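Local coordinates for fucolectin-related protein (Streptococcus pneumoniae, PDB 2WMF), which probably hydrolyses glycosidic bonds in host blood-group carbohydrate antigens, as a family 98 glycoside hydrolase, at residues 126-129 with 130-134; 383-386 with 387-391. All coordinates share one frame; numbering follows the deposited sequence.

Contact 1 of 2, residues 126-129 with 130-134; sequences NTVP and PEWLD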
ATOM      1  N   ASN A 126       9.298 -25.596  -9.428  1.00 12.34           N
ATOM      2  CA  ASN A 126       8.452 -26.821  -9.377  1.00 12.96           C
ATOM      3  C   ASN A 126       7.271 -26.614  -8.439  1.00 12.47           C
ATOM      4  O   ASN A 126       7.168 -27.214  -7.352  1.00 12.48           O
ATOM      5  CB  ASN A 126       9.323 -28.034  -8.988  1.00 14.46           C
ATOM      6  CG  ASN A 126      10.376 -28.341 -10.039  1.00 21.12           C
ATOM      7  OD1 ASN A 126      11.561 -28.462  -9.729  1.00 28.97           O
ATOM      8  ND2 ASN A 126       9.954 -28.431 -11.301  1.00 25.74           N
ATOM      9  N   THR A 127       6.368 -25.729  -8.890  1.00 11.45           N
ATOM     10  CA  THR A 127       5.164 -25.339  -8.153  1.00 12.34           C
ATOM     11  C   THR A 127       4.009 -26.226  -8.604  1.00 12.63           C
ATOM     12  O   THR A 127       4.175 -27.020  -9.552  1.00 13.56           O
ATOM     13  CB  THR A 127       4.868 -23.854  -8.389  1.00 11.96           C
ATOM     14  OG1 THR A 127       4.943 -23.549  -9.799  1.00 10.90           O
ATOM     15  CG2 THR A 127       5.909 -23.003  -7.591  1.00 12.70           C
ATOM     16  N   VAL A 128       2.854 -26.091  -7.960  1.00 12.25           N
ATOM     17  CA  VAL A 128       1.722 -26.995  -8.230  1.00 13.19           C
ATOM     18  C   VAL A 128       1.314 -26.918  -9.690  1.00 13.44           C
ATOM     19  O   VAL A 128       1.385 -25.845 -10.333  1.00 13.40           O
ATOM     20  CB  VAL A 128       0.497 -26.759  -7.274  1.00 13.17           C
ATOM     21  CG1 VAL A 128       0.857 -27.162  -5.842  1.00 13.48           C
ATOM     22  CG2 VAL A 128       0.008 -25.328  -7.346  1.00 14.19           C
ATOM     23  N   PRO A 129       0.927 -28.072 -10.264  1.00 14.61           N
ATOM     24  CA  PRO A 129       0.544 -28.046 -11.678  1.00 14.43           C
ATOM     25  C   PRO A 129      -0.657 -27.166 -11.999  1.00 14.30           C
ATOM     26  O   PRO A 129      -1.576 -27.102 -11.206  1.00 13.39           O
ATOM     27  CB  PRO A 129       0.182 -29.520 -11.952  1.00 14.98           C
ATOM     28  CG  PRO A 129       0.909 -30.312 -10.916  1.00 16.11           C
ATOM     29  CD  PRO A 129       0.877 -29.438  -9.699  1.00 14.61           C
ATOM     30  N   PRO A 130      -0.650 -26.500 -13.149  1.00 14.16           N
ATOM     31  CA  PRO A 130      -1.870 -25.765 -13.528  1.00 14.90           C
ATOM     32  C   PRO A 130      -3.148 -26.619 -13.546  1.00 14.75           C
ATOM     33  O   PRO A 130      -4.224 -26.141 -13.187  1.00 15.36           O
ATOM     34  CB  PRO A 130      -1.543 -25.238 -14.937  1.00 14.79           C
ATOM     35  CG  PRO A 130      -0.054 -25.150 -14.982  1.00 16.81           C
ATOM     36  CD  PRO A 130       0.445 -26.280 -14.116  1.00 15.24           C
ATOM     37  N   GLU A 131      -3.023 -27.871 -13.973  1.00 15.40           N
ATOM     38  CA  GLU A 131      -4.156 -28.803 -13.937  1.00 16.65           C
ATOM     39  C   GLU A 131      -4.738 -28.992 -12.503  1.00 16.13           C
ATOM     40  O   GLU A 131      -5.972 -29.080 -12.321  1.00 16.92           O
ATOM     41  CB  GLU A 131      -3.675 -30.126 -14.522  1.00 19.16           C
ATOM     42  CG  GLU A 131      -3.224 -30.067 -16.010  1.00 22.82           C
ATOM     43  CD  GLU A 131      -1.829 -29.432 -16.314  1.00 25.95           C
ATOM     44  OE1 GLU A 131      -0.980 -29.209 -15.403  1.00 22.07           O
ATOM     45  OE2 GLU A 131      -1.594 -29.148 -17.533  1.00 28.87           O
ATOM     46  N   TRP A 132      -3.863 -29.056 -11.491  1.00 15.51           N
ATOM     47  CA  TRP A 132      -4.286 -29.149 -10.098  1.00 14.48           C
ATOM     48  C   TRP A 132      -5.032 -27.895  -9.658  1.00 13.93           C
ATOM     49  O   TRP A 132      -6.072 -27.963  -9.005  1.00 13.61           O
ATOM     50  CB  TRP A 132      -3.097 -29.422  -9.163  1.00 14.58           C
ATOM     51  CG  TRP A 132      -3.435 -29.478  -7.699  1.00 15.12           C
ATOM     52  CD1 TRP A 132      -3.766 -30.582  -6.963  1.00 15.19           C
ATOM     53  CD2 TRP A 132      -3.487 -28.366  -6.784  1.00 13.62           C
ATOM     54  NE1 TRP A 132      -3.995 -30.233  -5.661  1.00 15.47           N
ATOM     55  CE2 TRP A 132      -3.854 -28.881  -5.517  1.00 12.47           C
ATOM     56  CE3 TRP A 132      -3.253 -26.987  -6.913  1.00 14.93           C
ATOM     57  CZ2 TRP A 132      -4.016 -28.069  -4.397  1.00 14.81           C
ATOM     58  CZ3 TRP A 132      -3.418 -26.195  -5.815  1.00 14.50           C
ATOM     59  CH2 TRP A 132      -3.769 -26.724  -4.566  1.00 15.01           C
ATOM     60  N   LEU A 133      -4.521 -26.738 -10.025  1.00 13.59           N
ATOM     61  CA  LEU A 133      -5.212 -25.493  -9.687  1.00 12.90           C
ATOM     62  C   LEU A 133      -6.608 -25.423 -10.353  1.00 13.32           C
ATOM     63  O   LEU A 133      -7.597 -25.005  -9.722  1.00 12.98           O
ATOM     64  CB  LEU A 133      -4.376 -24.292 -10.119  1.00 12.56           C
ATOM     65  CG  LEU A 133      -4.962 -22.913  -9.846  1.00 12.39           C
ATOM     66  CD1 LEU A 133      -5.183 -22.720  -8.356  1.00 13.02           C
ATOM     67  CD2 LEU A 133      -4.078 -21.790 -10.460  1.00 11.54           C
ATOM     68  N   ASP A 134      -6.656 -25.812 -11.633  1.00 13.89           N
ATOM     69  CA  ASP A 134      -7.910 -25.870 -12.417  1.00 14.05           C
ATOM     70  C   ASP A 134      -8.968 -26.699 -11.632  1.00 14.33           C
ATOM     71  O   ASP A 134     -10.100 -26.252 -11.427  1.00 13.34           O
ATOM     72  CB  ASP A 134      -7.603 -26.453 -13.800  1.00 14.13           C
ATOM     73  CG  ASP A 134      -8.801 -26.454 -14.746  1.00 15.18           C
ATOM     74  OD1 ASP A 134      -9.844 -27.026 -14.380  1.00 16.55           O
ATOM     75  OD2 ASP A 134      -8.681 -25.839 -15.820  1.00 15.59           O
TER

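Contact 2 of 2, residues 383-386 with 387-391; sequences KEKI and SSIFP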
ATOM      1  N   LYS A 383       5.411   3.621 -29.309  1.00 17.63           N
ATOM      2  CA  LYS A 383       5.202   5.038 -29.097  1.00 18.52           C
ATOM      3  C   LYS A 383       3.840   5.493 -29.623  1.00 18.84           C
ATOM      4  O   LYS A 383       3.173   6.312 -28.992  1.00 18.34           O
ATOM      5  CB  LYS A 383       6.325   5.857 -29.713  1.00 19.92           C
ATOM      6  CG  LYS A 383       6.527   7.235 -29.028  1.00 20.68           C
ATOM      7  CD  LYS A 383       7.806   7.927 -29.517  1.00 21.34           C
ATOM      8  CE  LYS A 383       8.048   9.300 -28.853  1.00 24.33           C
ATOM      9  NZ  LYS A 383       9.484   9.783 -29.117  1.00 26.61           N
ATOM     10  N   GLU A 384       3.417   4.931 -30.758  1.00 19.08           N
ATOM     11  CA  GLU A 384       2.105   5.244 -31.331  1.00 20.03           C
ATOM     12  C   GLU A 384       0.984   4.917 -30.357  1.00 19.19           C
ATOM     13  O   GLU A 384      -0.012   5.657 -30.249  1.00 18.93           O
ATOM     14  CB  GLU A 384       1.867   4.448 -32.616  1.00 22.36           C
ATOM     15  CG  GLU A 384       1.928   5.262 -33.879  1.00 29.11           C
ATOM     16  CD  GLU A 384       3.339   5.560 -34.423  1.00 36.58           C
ATOM     17  OE1 GLU A 384       3.451   6.545 -35.215  1.00 41.96           O
ATOM     18  OE2 GLU A 384       4.321   4.825 -34.117  1.00 41.14           O
ATOM     19  N   LYS A 385       1.142   3.804 -29.641  1.00 18.72           N
ATOM     20  CA  LYS A 385       0.174   3.400 -28.616  1.00 17.72           C
ATOM     21  C   LYS A 385       0.131   4.394 -27.441  1.00 16.59           C
ATOM     22  O   LYS A 385      -0.943   4.751 -26.928  1.00 15.08           O
ATOM     23  CB  LYS A 385       0.476   1.992 -28.115  1.00 18.57           C
ATOM     24  CG  LYS A 385      -0.601   1.396 -27.204  1.00 20.37           C
ATOM     25  CD  LYS A 385      -1.998   1.440 -27.853  1.00 24.34           C
ATOM     26  CE  LYS A 385      -3.050   0.745 -27.026  1.00 25.21           C
ATOM     27  NZ  LYS A 385      -4.426   1.292 -27.453  1.00 28.78           N
ATOM     28  N   ILE A 386       1.301   4.879 -27.040  1.00 15.73           N
ATOM     29  CA  ILE A 386       1.359   5.895 -25.979  1.00 15.81           C
ATOM     30  C   ILE A 386       0.590   7.150 -26.376  1.00 16.28           C
ATOM     31  O   ILE A 386      -0.174   7.719 -25.580  1.00 15.99           O
ATOM     32  CB  ILE A 386       2.819   6.235 -25.597  1.00 16.09           C
ATOM     33  CG1 ILE A 386       3.528   4.976 -25.101  1.00 16.33           C
ATOM     34  CG2 ILE A 386       2.856   7.366 -24.540  1.00 14.99           C
ATOM     35  CD1 ILE A 386       5.048   5.171 -24.811  1.00 15.94           C
ATOM     36  N   SER A 387       0.817   7.583 -27.618  1.00 17.09           N
ATOM     37  CA  SER A 387       0.181   8.770 -28.166  1.00 17.30           C
ATOM     38  C   SER A 387      -1.333   8.570 -28.166  1.00 17.08           C
ATOM     39  O   SER A 387      -2.094   9.492 -27.901  1.00 17.84           O
ATOM     40  CB  SER A 387       0.691   9.033 -29.593  1.00 18.34           C
ATOM     41  OG  SER A 387       2.073   9.360 -29.626  1.00 19.02           O
ATOM     42  N   SER A 388      -1.760   7.343 -28.426  1.00 16.93           N
ATOM     43  CA  SER A 388      -3.164   6.966 -28.393  1.00 17.23           C
ATOM     44  C   SER A 388      -3.785   7.000 -27.002  1.00 16.73           C
ATOM     45  O   SER A 388      -4.915   7.471 -26.818  1.00 17.27           O
ATOM     46  CB  SER A 388      -3.327   5.559 -28.983  1.00 18.28           C
ATOM     47  OG  SER A 388      -4.674   5.212 -29.017  1.00 25.55           O
ATOM     48  N   ILE A 389      -3.033   6.522 -26.006  1.00 14.46           N
ATOM     49  CA  ILE A 389      -3.528   6.470 -24.629  1.00 14.58           C
ATOM     50  C   ILE A 389      -3.483   7.880 -23.974  1.00 14.61           C
ATOM     51  O   ILE A 389      -4.406   8.251 -23.262  1.00 16.05           O
ATOM     52  CB  ILE A 389      -2.682   5.501 -23.783  1.00 13.51           C
ATOM     53  CG1 ILE A 389      -2.833   4.051 -24.275  1.00 14.33           C
ATOM     54  CG2 ILE A 389      -3.090   5.548 -22.316  1.00 14.73           C
ATOM     55  CD1 ILE A 389      -1.702   3.102 -23.805  1.00 15.17           C
ATOM     56  N   PHE A 390      -2.409   8.631 -24.247  1.00 14.17           N
ATOM     57  CA  PHE A 390      -2.105   9.914 -23.584  1.00 14.93           C
ATOM     58  C   PHE A 390      -1.900  10.995 -24.698  1.00 14.98           C
ATOM     59  O   PHE A 390      -0.814  11.568 -24.864  1.00 15.39           O
ATOM     60  CB  PHE A 390      -0.819   9.866 -22.755  1.00 14.35           C
ATOM     61  CG  PHE A 390      -0.767   8.805 -21.677  1.00 12.90           C
ATOM     62  CD1 PHE A 390      -1.194   9.105 -20.383  1.00 12.50           C
ATOM     63  CD2 PHE A 390      -0.157   7.562 -21.920  1.00 12.50           C
ATOM     64  CE1 PHE A 390      -1.062   8.125 -19.333  1.00 12.70           C
ATOM     65  CE2 PHE A 390      -0.013   6.610 -20.878  1.00 12.68           C
ATOM     66  CZ  PHE A 390      -0.485   6.908 -19.615  1.00 13.04           C
ATOM     67  N   PRO A 391      -2.963  11.293 -25.461  1.00 14.93           N
ATOM     68  CA  PRO A 391      -2.710  12.194 -26.600  1.00 16.71           C
ATOM     69  C   PRO A 391      -2.157  13.585 -26.229  1.00 17.35           C
ATOM     70  O   PRO A 391      -1.484  14.219 -27.069  1.00 19.38           O
ATOM     71  CB  PRO A 391      -4.074  12.269 -27.298  1.00 16.50           C
ATOM     72  CG  PRO A 391      -5.061  11.858 -26.241  1.00 15.25           C
ATOM     73  CD  PRO A 391      -4.348  10.815 -25.416  1.00 15.08           C
TER

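Contact 1 of 2, residues 126-129 with 130-134
Val128 lies against the indole of Trp132 where the chain turns into helix 130-139. Its CG2 comes obliquely to the six-membered part of the indole, 3.7 Å from Trp132 CE3, while CG1 stands over one face, 4.2 Å above the plane and offset toward the rim. The indole reaches back to the incoming loop because Trp132 CG is anti to the backbone N (chi1 178°). Pro129, the N-cap residue, crosses the tryptophan side chain at a slant, with its CD 4.0 Å from Trp132 CB. Its carbonyl opens the helix: Leu133 N donates to Pro129 O at 3.2 Å in a nearly straight bond (163°), and Trp132 N adds a weak, bent one to the same oxygen.

Glu131 marks the looser, solvent-exposed side. Bent at chi2 (76°), its chain folds back until OE1 is 3.7 Å from Pro129 CB, a van der Waals contact.

The buried side fits between the helices of a parallel eight-stranded barrel. Tyr101 and Arg98 of helix 95-111 meet Trp132, Pro130 rests on Lys165 and Val169 of helix 159-172, and Leu133 touches Leu143 and Val146 of strand 143-149.

Contact 2 of 2, residues 383-386 with 387-391
The short helix 383-389 ends at Phe390, the first residue to leave helical backbone angles, and the contact runs through the whole of this helix and out of its C-terminal end. Four successive i to i+4 backbone bonds hold it. The first, from Ser387 N to Lys383 O, measures 3.0 Å and is nearly straight at 162°. Ser388 N to Glu384 O, at 3.0 Å, is more bent (145°), with the donor tilted from the carbonyl plane. Ile389 N then binds Lys385 O, and Phe390 N reaches Ile386 O at 2.8 Å, so that the last bond is made by a residue already outside the helix.

Ile386 and Phe390 carry the buried side. With Ile386 CG2 anti to its own nitrogen, that methyl meets the aromatic ring at Phe390 CD2, 4.0 Å away, while the carbonyl oxygen of Ile386 lies at the ring edge, near its plane. Ile389 CG2 covers one face of the same ring, 3.5 Å above it and offset toward the rim, so the phenyl is touched both at its edge and over a face.

On the exposed side Lys385 CG, set opposite its backbone N by chi1 (-171°), lies 4.0 Å from Ile389 CD1, the two side chains crossing at a slant. Beyond these segments, Ile386 and Phe390 both press on Val338 of strand 337-340 and Ile377 of strand 376-377. This is the pattern of an amphipathic surface helix, its apolar side laid on short strands and its polar residues largely exposed, with Lys383 and Ser387 at the border against Ile395.

Contact 1 and contact 2 are separate local arrangements on two different helices: residues 126-134 are the loop and first turn of one, residues 383-391 the whole of a short helix with its exit. Their centres are 38 Å apart and their nearest atoms about 28 Å apart, so they do not touch. Contact 1 belongs to the glycosyl hydrolase family 98 region and the periphery of its parallel barrel, whereas contact 2 falls in the family 98 C-terminal domain, on a helix packed over small strands. Each centre lies 28 to 29 Å from the centre of the chain. No ligand takes part in either contact, and both are structural packing.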